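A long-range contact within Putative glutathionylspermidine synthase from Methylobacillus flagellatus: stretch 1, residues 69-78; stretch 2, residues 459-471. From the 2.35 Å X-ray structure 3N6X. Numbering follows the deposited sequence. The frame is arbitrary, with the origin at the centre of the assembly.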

ATOM      1  N   LEU A  69       4.534 -19.432   4.016  1.00 74.95           N
ATOM      2  CA  LEU A  69       4.472 -18.801   2.695  1.00 74.67           C
ATOM      3  C   LEU A  69       3.019 -18.527   2.262  1.00 76.27           C
ATOM      4  O   LEU A  69       2.178 -19.437   2.314  1.00 77.01           O
ATOM      5  CB  LEU A  69       5.193 -19.667   1.642  1.00 74.82           C
ATOM      6  N   ILE A  70       2.730 -17.269   1.835  1.00 68.39           N
ATOM      7  CA  ILE A  70       1.395 -16.834   1.381  1.00 65.72           C
ATOM      8  C   ILE A  70       0.975 -17.583   0.092  1.00 63.98           C
ATOM      9  O   ILE A  70       1.752 -17.635  -0.860  1.00 62.99           O
ATOM     10  CB  ILE A  70       1.358 -15.275   1.196  1.00 68.58           C
ATOM     11  CG1 ILE A  70       1.628 -14.546   2.542  1.00 68.71           C
ATOM     12  CG2 ILE A  70       0.029 -14.799   0.546  1.00 68.96           C
ATOM     13  CD1 ILE A  70       1.907 -13.034   2.420  1.00 74.17           C
ATOM     14  N   PRO A  71      -0.256 -18.158   0.036  1.00 57.67           N
ATOM     15  CA  PRO A  71      -0.676 -18.864  -1.189  1.00 56.18           C
ATOM     16  C   PRO A  71      -0.708 -17.967  -2.429  1.00 58.01           C
ATOM     17  O   PRO A  71      -0.979 -16.774  -2.332  1.00 56.81           O
ATOM     18  CB  PRO A  71      -2.073 -19.396  -0.841  1.00 57.79           C
ATOM     19  CG  PRO A  71      -2.151 -19.357   0.640  1.00 62.71           C
ATOM     20  CD  PRO A  71      -1.304 -18.212   1.076  1.00 58.70           C
ATOM     21  N   PHE A  72      -0.415 -18.551  -3.591  1.00 53.87           N
ATOM     22  CA  PHE A  72      -0.419 -17.845  -4.860  1.00 53.30           C
ATOM     23  C   PHE A  72      -1.425 -18.473  -5.819  1.00 53.37           C
ATOM     24  O   PHE A  72      -1.483 -19.699  -5.934  1.00 53.71           O
ATOM     25  CB  PHE A  72       0.991 -17.838  -5.479  1.00 55.76           C
ATOM     26  CG  PHE A  72       1.081 -17.149  -6.820  1.00 58.22           C
ATOM     27  CD1 PHE A  72       1.014 -15.763  -6.915  1.00 61.27           C
ATOM     28  CD2 PHE A  72       1.248 -17.885  -7.989  1.00 61.64           C
ATOM     29  CE1 PHE A  72       1.090 -15.127  -8.158  1.00 62.67           C
ATOM     30  CE2 PHE A  72       1.337 -17.245  -9.232  1.00 64.70           C
ATOM     31  CZ  PHE A  72       1.263 -15.872  -9.307  1.00 62.55           C
ATOM     32  N   ASP A  73      -2.243 -17.635  -6.471  1.00 46.41           N
ATOM     33  CA  ASP A  73      -3.204 -18.076  -7.475  1.00 45.41           C
ATOM     34  C   ASP A  73      -2.669 -17.696  -8.860  1.00 50.47           C
ATOM     35  O   ASP A  73      -2.165 -16.580  -9.044  1.00 50.29           O
ATOM     36  CB  ASP A  73      -4.578 -17.451  -7.233  1.00 46.33           C
ATOM     37  CG  ASP A  73      -5.662 -18.012  -8.134  1.00 55.44           C
ATOM     38  OD1 ASP A  73      -6.058 -19.188  -7.931  1.00 56.61           O
ATOM     39  OD2 ASP A  73      -6.168 -17.257  -8.994  1.00 57.92           O
ATOM     40  N   VAL A  74      -2.749 -18.633  -9.825  1.00 46.53           N
ATOM     41  CA  VAL A  74      -2.183 -18.447 -11.172  1.00 45.45           C
ATOM     42  C   VAL A  74      -3.089 -17.696 -12.151  1.00 49.01           C
ATOM     43  O   VAL A  74      -2.679 -17.450 -13.289  1.00 50.76           O
ATOM     44  CB  VAL A  74      -1.595 -19.761 -11.773  1.00 48.65           C
ATOM     45  CG1 VAL A  74      -0.523 -20.354 -10.853  1.00 48.03           C
ATOM     46  CG2 VAL A  74      -2.692 -20.786 -12.061  1.00 48.27           C
ATOM     47  N   VAL A  75      -4.306 -17.318 -11.725  1.00 42.87           N
ATOM     48  CA  VAL A  75      -5.191 -16.534 -12.596  1.00 41.65           C
ATOM     49  C   VAL A  75      -4.880 -15.049 -12.380  1.00 46.74           C
ATOM     50  O   VAL A  75      -5.064 -14.541 -11.268  1.00 47.18           O
ATOM     51  CB  VAL A  75      -6.692 -16.850 -12.396  1.00 44.06           C
ATOM     52  CG1 VAL A  75      -7.537 -16.189 -13.487  1.00 42.80           C
ATOM     53  CG2 VAL A  75      -6.936 -18.360 -12.361  1.00 43.74           C
ATOM     54  N   PRO A  76      -4.290 -14.356 -13.386  1.00 41.69           N
ATOM     55  CA  PRO A  76      -3.910 -12.958 -13.166  1.00 40.89           C
ATOM     56  C   PRO A  76      -5.103 -12.020 -13.068  1.00 44.50           C
ATOM     57  O   PRO A  76      -6.185 -12.307 -13.597  1.00 43.78           O
ATOM     58  CB  PRO A  76      -3.051 -12.631 -14.389  1.00 42.47           C
ATOM     59  CG  PRO A  76      -3.568 -13.533 -15.456  1.00 46.91           C
ATOM     60  CD  PRO A  76      -3.951 -14.803 -14.756  1.00 42.65           C
ATOM     61  N   ARG A  77      -4.895 -10.887 -12.408  1.00 39.83           N
ATOM     62  CA  ARG A  77      -5.864  -9.814 -12.348  1.00 38.56           C
ATOM     63  C   ARG A  77      -5.507  -8.904 -13.526  1.00 41.16           C
ATOM     64  O   ARG A  77      -4.458  -8.267 -13.508  1.00 40.84           O
ATOM     65  CB  ARG A  77      -5.734  -9.076 -10.992  1.00 38.35           C
ATOM     66  CG  ARG A  77      -6.560  -7.824 -10.875  1.00 47.82           C
ATOM     67  CD  ARG A  77      -7.969  -8.139 -10.442  1.00 54.62           C
ATOM     68  NE  ARG A  77      -8.788  -6.935 -10.351  1.00 63.84           N
ATOM     69  CZ  ARG A  77      -8.826  -6.139  -9.287  1.00 76.12           C
ATOM     70  NH1 ARG A  77      -8.063  -6.394  -8.228  1.00 63.42           N
ATOM     71  NH2 ARG A  77      -9.609  -5.067  -9.281  1.00 58.42           N
ATOM     72  N   ILE A  78      -6.285  -8.966 -14.612  1.00 38.33           N
ATOM     73  CA  ILE A  78      -5.956  -8.206 -15.833  1.00 37.11           C
ATOM     74  C   ILE A  78      -6.704  -6.891 -15.887  1.00 40.13           C
ATOM     75  O   ILE A  78      -7.910  -6.872 -15.696  1.00 40.96           O
ATOM     76  CB  ILE A  78      -6.155  -9.050 -17.141  1.00 39.40           C
ATOM     77  CG1 ILE A  78      -5.591 -10.488 -16.981  1.00 39.55           C
ATOM     78  CG2 ILE A  78      -5.524  -8.342 -18.349  1.00 38.46           C
ATOM     79  CD1 ILE A  78      -5.958 -11.460 -18.117  1.00 42.05           C
ATOM     80  N   ASN A 459      -6.541 -10.430   3.694  1.00 86.16           N
ATOM     81  CA  ASN A 459      -5.392 -10.511   4.586  1.00 87.20           C
ATOM     82  C   ASN A 459      -4.915 -11.962   4.729  1.00 94.26           C
ATOM     83  O   ASN A 459      -5.720 -12.866   4.985  1.00 93.87           O
ATOM     84  CB  ASN A 459      -5.737  -9.902   5.953  1.00 87.60           C
ATOM     85  CG  ASN A 459      -6.392  -8.534   5.858  1.00101.48           C
ATOM     86  OD1 ASN A 459      -7.612  -8.408   5.669  1.00 89.02           O
ATOM     87  ND2 ASN A 459      -5.590  -7.481   5.966  1.00 92.44           N
ATOM     88  N   SER A 460      -3.599 -12.179   4.529  1.00 93.03           N
ATOM     89  CA  SER A 460      -2.938 -13.494   4.558  1.00 93.54           C
ATOM     90  C   SER A 460      -3.134 -14.287   5.869  1.00 98.93           C
ATOM     91  O   SER A 460      -2.944 -15.509   5.879  1.00 98.56           O
ATOM     92  CB  SER A 460      -1.451 -13.346   4.239  1.00 97.00           C
ATOM     93  OG  SER A 460      -0.921 -12.128   4.741  1.00104.73           O
ATOM     94  N   SER A 461      -3.525 -13.590   6.963  1.00 96.14           N
ATOM     95  CA  SER A 461      -3.751 -14.189   8.283  1.00 96.07           C
ATOM     96  C   SER A 461      -4.894 -15.224   8.286  1.00 99.78           C
ATOM     97  O   SER A 461      -4.787 -16.247   8.972  1.00 99.84           O
ATOM     98  CB  SER A 461      -4.023 -13.104   9.318  1.00 99.82           C
ATOM     99  N   GLN A 462      -5.987 -14.956   7.525  1.00 94.95           N
ATOM    100  CA  GLN A 462      -7.140 -15.860   7.466  1.00 93.74           C
ATOM    101  C   GLN A 462      -7.619 -16.121   6.025  1.00 94.46           C
ATOM    102  O   GLN A 462      -8.566 -15.477   5.549  1.00 94.06           O
ATOM    103  CB  GLN A 462      -8.289 -15.345   8.358  1.00 95.25           C
ATOM    104  N   GLY A 463      -6.953 -17.067   5.354  1.00 88.12           N
ATOM    105  CA  GLY A 463      -7.291 -17.505   3.998  1.00 86.21           C
ATOM    106  C   GLY A 463      -7.004 -16.507   2.889  1.00 85.15           C
ATOM    107  O   GLY A 463      -7.705 -16.489   1.870  1.00 84.06           O
ATOM    108  N   GLY A 464      -5.953 -15.711   3.066  1.00 78.36           N
ATOM    109  CA  GLY A 464      -5.556 -14.708   2.084  1.00 76.55           C
ATOM    110  C   GLY A 464      -4.382 -15.130   1.226  1.00 75.59           C
ATOM    111  O   GLY A 464      -3.422 -15.723   1.727  1.00 75.72           O
ATOM    112  N   GLY A 465      -4.458 -14.810  -0.067  1.00 67.34           N
ATOM    113  CA  GLY A 465      -3.401 -15.112  -1.027  1.00 65.01           C
ATOM    114  C   GLY A 465      -3.086 -13.959  -1.960  1.00 62.80           C
ATOM    115  O   GLY A 465      -3.653 -12.877  -1.816  1.00 61.87           O
ATOM    116  N   THR A 466      -2.161 -14.171  -2.920  1.00 55.78           N
ATOM    117  CA  THR A 466      -1.821 -13.136  -3.910  1.00 53.54           C
ATOM    118  C   THR A 466      -1.985 -13.607  -5.347  1.00 53.82           C
ATOM    119  O   THR A 466      -2.065 -14.810  -5.620  1.00 52.24           O
ATOM    120  CB  THR A 466      -0.433 -12.537  -3.687  1.00 58.93           C
ATOM    121  OG1 THR A 466       0.550 -13.542  -3.892  1.00 61.76           O
ATOM    122  CG2 THR A 466      -0.278 -11.891  -2.321  1.00 57.91           C
ATOM    123  N   LYS A 467      -2.051 -12.638  -6.263  1.00 48.09           N
ATOM    124  CA  LYS A 467      -2.175 -12.836  -7.699  1.00 45.73           C
ATOM    125  C   LYS A 467      -1.219 -11.887  -8.375  1.00 47.35           C
ATOM    126  O   LYS A 467      -0.826 -10.882  -7.777  1.00 47.88           O
ATOM    127  CB  LYS A 467      -3.601 -12.492  -8.161  1.00 46.52           C
ATOM    128  CG  LYS A 467      -4.649 -13.527  -7.824  1.00 45.56           C
ATOM    129  CD  LYS A 467      -6.005 -13.042  -8.266  1.00 48.94           C
ATOM    130  CE  LYS A 467      -7.057 -14.119  -8.189  1.00 59.46           C
ATOM    131  NZ  LYS A 467      -7.211 -14.826  -9.485  1.00 61.52           N
ATOM    132  N   ASP A 468      -0.885 -12.159  -9.634  1.00 41.06           N
ATOM    133  CA  ASP A 468      -0.107 -11.237 -10.453  1.00 39.21           C
ATOM    134  C   ASP A 468      -1.108 -10.248 -11.045  1.00 39.84           C
ATOM    135  O   ASP A 468      -2.236 -10.638 -11.343  1.00 41.00           O
ATOM    136  CB  ASP A 468       0.603 -12.012 -11.587  1.00 40.57           C
ATOM    137  CG  ASP A 468       1.546 -11.192 -12.457  1.00 39.59           C
ATOM    138  OD1 ASP A 468       1.803 -10.010 -12.115  1.00 38.05           O
ATOM    139  OD2 ASP A 468       2.032 -11.732 -13.472  1.00 39.77           O
ATOM    140  N   THR A 469      -0.730  -8.974 -11.173  1.00 33.84           N
ATOM    141  CA  THR A 469      -1.604  -7.962 -11.782  1.00 32.78           C
ATOM    142  C   THR A 469      -1.025  -7.560 -13.118  1.00 35.52           C
ATOM    143  O   THR A 469       0.109  -7.056 -13.184  1.00 32.93           O
ATOM    144  CB  THR A 469      -1.800  -6.735 -10.847  1.00 37.14           C
ATOM    145  OG1 THR A 469      -2.225  -7.181  -9.569  1.00 34.25           O
ATOM    146  CG2 THR A 469      -2.807  -5.722 -11.405  1.00 31.65           C
ATOM    147  N   TRP A 470      -1.794  -7.779 -14.186  1.00 33.38           N
ATOM    148  CA  TRP A 470      -1.370  -7.448 -15.540  1.00 33.84           C
ATOM    149  C   TRP A 470      -1.972  -6.136 -15.992  1.00 36.98           C
ATOM    150  O   TRP A 470      -3.192  -5.985 -15.985  1.00 37.17           O
ATOM    151  CB  TRP A 470      -1.796  -8.549 -16.515  1.00 33.23           C
ATOM    152  CG  TRP A 470      -1.084  -9.864 -16.361  1.00 34.83           C
ATOM    153  CD1 TRP A 470      -0.102 -10.180 -15.465  1.00 37.77           C
ATOM    154  CD2 TRP A 470      -1.289 -11.032 -17.163  1.00 35.06           C
ATOM    155  NE1 TRP A 470       0.294 -11.486 -15.637  1.00 37.56           N
ATOM    156  CE2 TRP A 470      -0.418 -12.033 -16.676  1.00 39.18           C
ATOM    157  CE3 TRP A 470      -2.134 -11.334 -18.251  1.00 36.19           C
ATOM    158  CZ2 TRP A 470      -0.349 -13.307 -17.253  1.00 38.58           C
ATOM    159  CZ3 TRP A 470      -2.081 -12.602 -18.805  1.00 37.94           C
ATOM    160  CH2 TRP A 470      -1.193 -13.571 -18.314  1.00 38.72           C
ATOM    161  N   ILE A 471      -1.127  -5.187 -16.397  1.00 32.59           N
ATOM    162  CA  ILE A 471      -1.593  -3.947 -16.996  1.00 31.75           C
ATOM    163  C   ILE A 471      -1.256  -4.033 -18.470  1.00 36.87           C
ATOM    164  O   ILE A 471      -0.085  -4.219 -18.828  1.00 36.11           O
ATOM    165  CB  ILE A 471      -1.022  -2.663 -16.292  1.00 34.54           C
ATOM    166  CG1 ILE A 471      -1.798  -2.353 -14.974  1.00 35.37           C
ATOM    167  CG2 ILE A 471      -1.112  -1.446 -17.218  1.00 33.75           C
ATOM    168  CD1 ILE A 471      -1.547  -3.247 -13.784  1.00 34.91           C
TER
HETATM  169  O   HOH W   1      -1.765 -14.622 -10.975  1.00 37.11           O

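Although the residues that touch lie at least 390 positions apart in sequence, the two stretches run side by side through two short backbone ladders. In the first, a single bridge joins Phe-72 to Thr-466: Thr-466 N donates to Pro-71 O (2.9 Å), and Asp-73 N donates to Thr-466 O (3.0 Å), so that one residue of the second stretch spends both its amide and its carbonyl on the first. The second ladder is parallel and pairs Arg-77 with Thr-469 and Ile-78 with Trp-470. Here Arg-77 uses both backbone groups, its N donating to Asp-468 O at 2.9 Å and its O accepting from Trp-470 N at 2.8 Å. CA-H...O contacts accompany these bonds, among them Thr-469 CA to Arg-77 O at 3.3 Å.

Between the ladders the register shifts by two residues, because stretch 1 takes the longer path. A water spans part of the gap, donating to Asp-73 O (2.8 Å) and accepting from Asp-468 N (2.9 Å). The same region is tied by Lys-467. Its CA-to-CB bond points sideways, but the chain, extended through chi2 and chi3 and turned at chi4 (-94°), carries the ammonium group to stretch 1, where NZ forms a salt bridge with Asp-73 OD2 (2.7 Å) and a hydrogen bond to Val-75 O (2.8 Å). Asp-73 points toward stretch 2 and meets this charge, which would otherwise be costly to bury; its OD2 also accepts a weak hydrogen bond from Val-75 N (3.3 Å).

Gly-465 suits its place, where the two stretches approach closely (Gly-465 CA to Pro-71 CA 4.6 Å): an ideal CB on Gly-465 would lie 2.9 Å from Pro-71 O, a clash. The Pro-71 ring packs against the neighbouring glycine, with CD 3.3 Å from Gly-464 O. Nearby, Ile-70 points toward stretch 2, placing CG2 3.8 Å from Gly-465 CA and CG1 3.7 Å from Ser-460 CB, at a more exposed end of the contact. The Phe-72 ring swings back from a sideways start, bringing CD1 to 3.5 Å from Thr-466 O.

Trp-470 anchors the other end. Pro-76 lies over one face of its indole, with CG 3.5 Å from the centroid of the six-membered ring and almost on the ring normal, a CH-pi contact well served by the compact proline ring. Ile-78, on the same face of the sheet as Trp-470, adds an apolar contact from CG1 to CE3 (3.8 Å). The indole nitrogen is not left unpaired in this buried setting: Trp-470 NE1 donates to Asp-468 OD2 at 2.8 Å. Altogether the two stretches bury 795 Å², counting both sides.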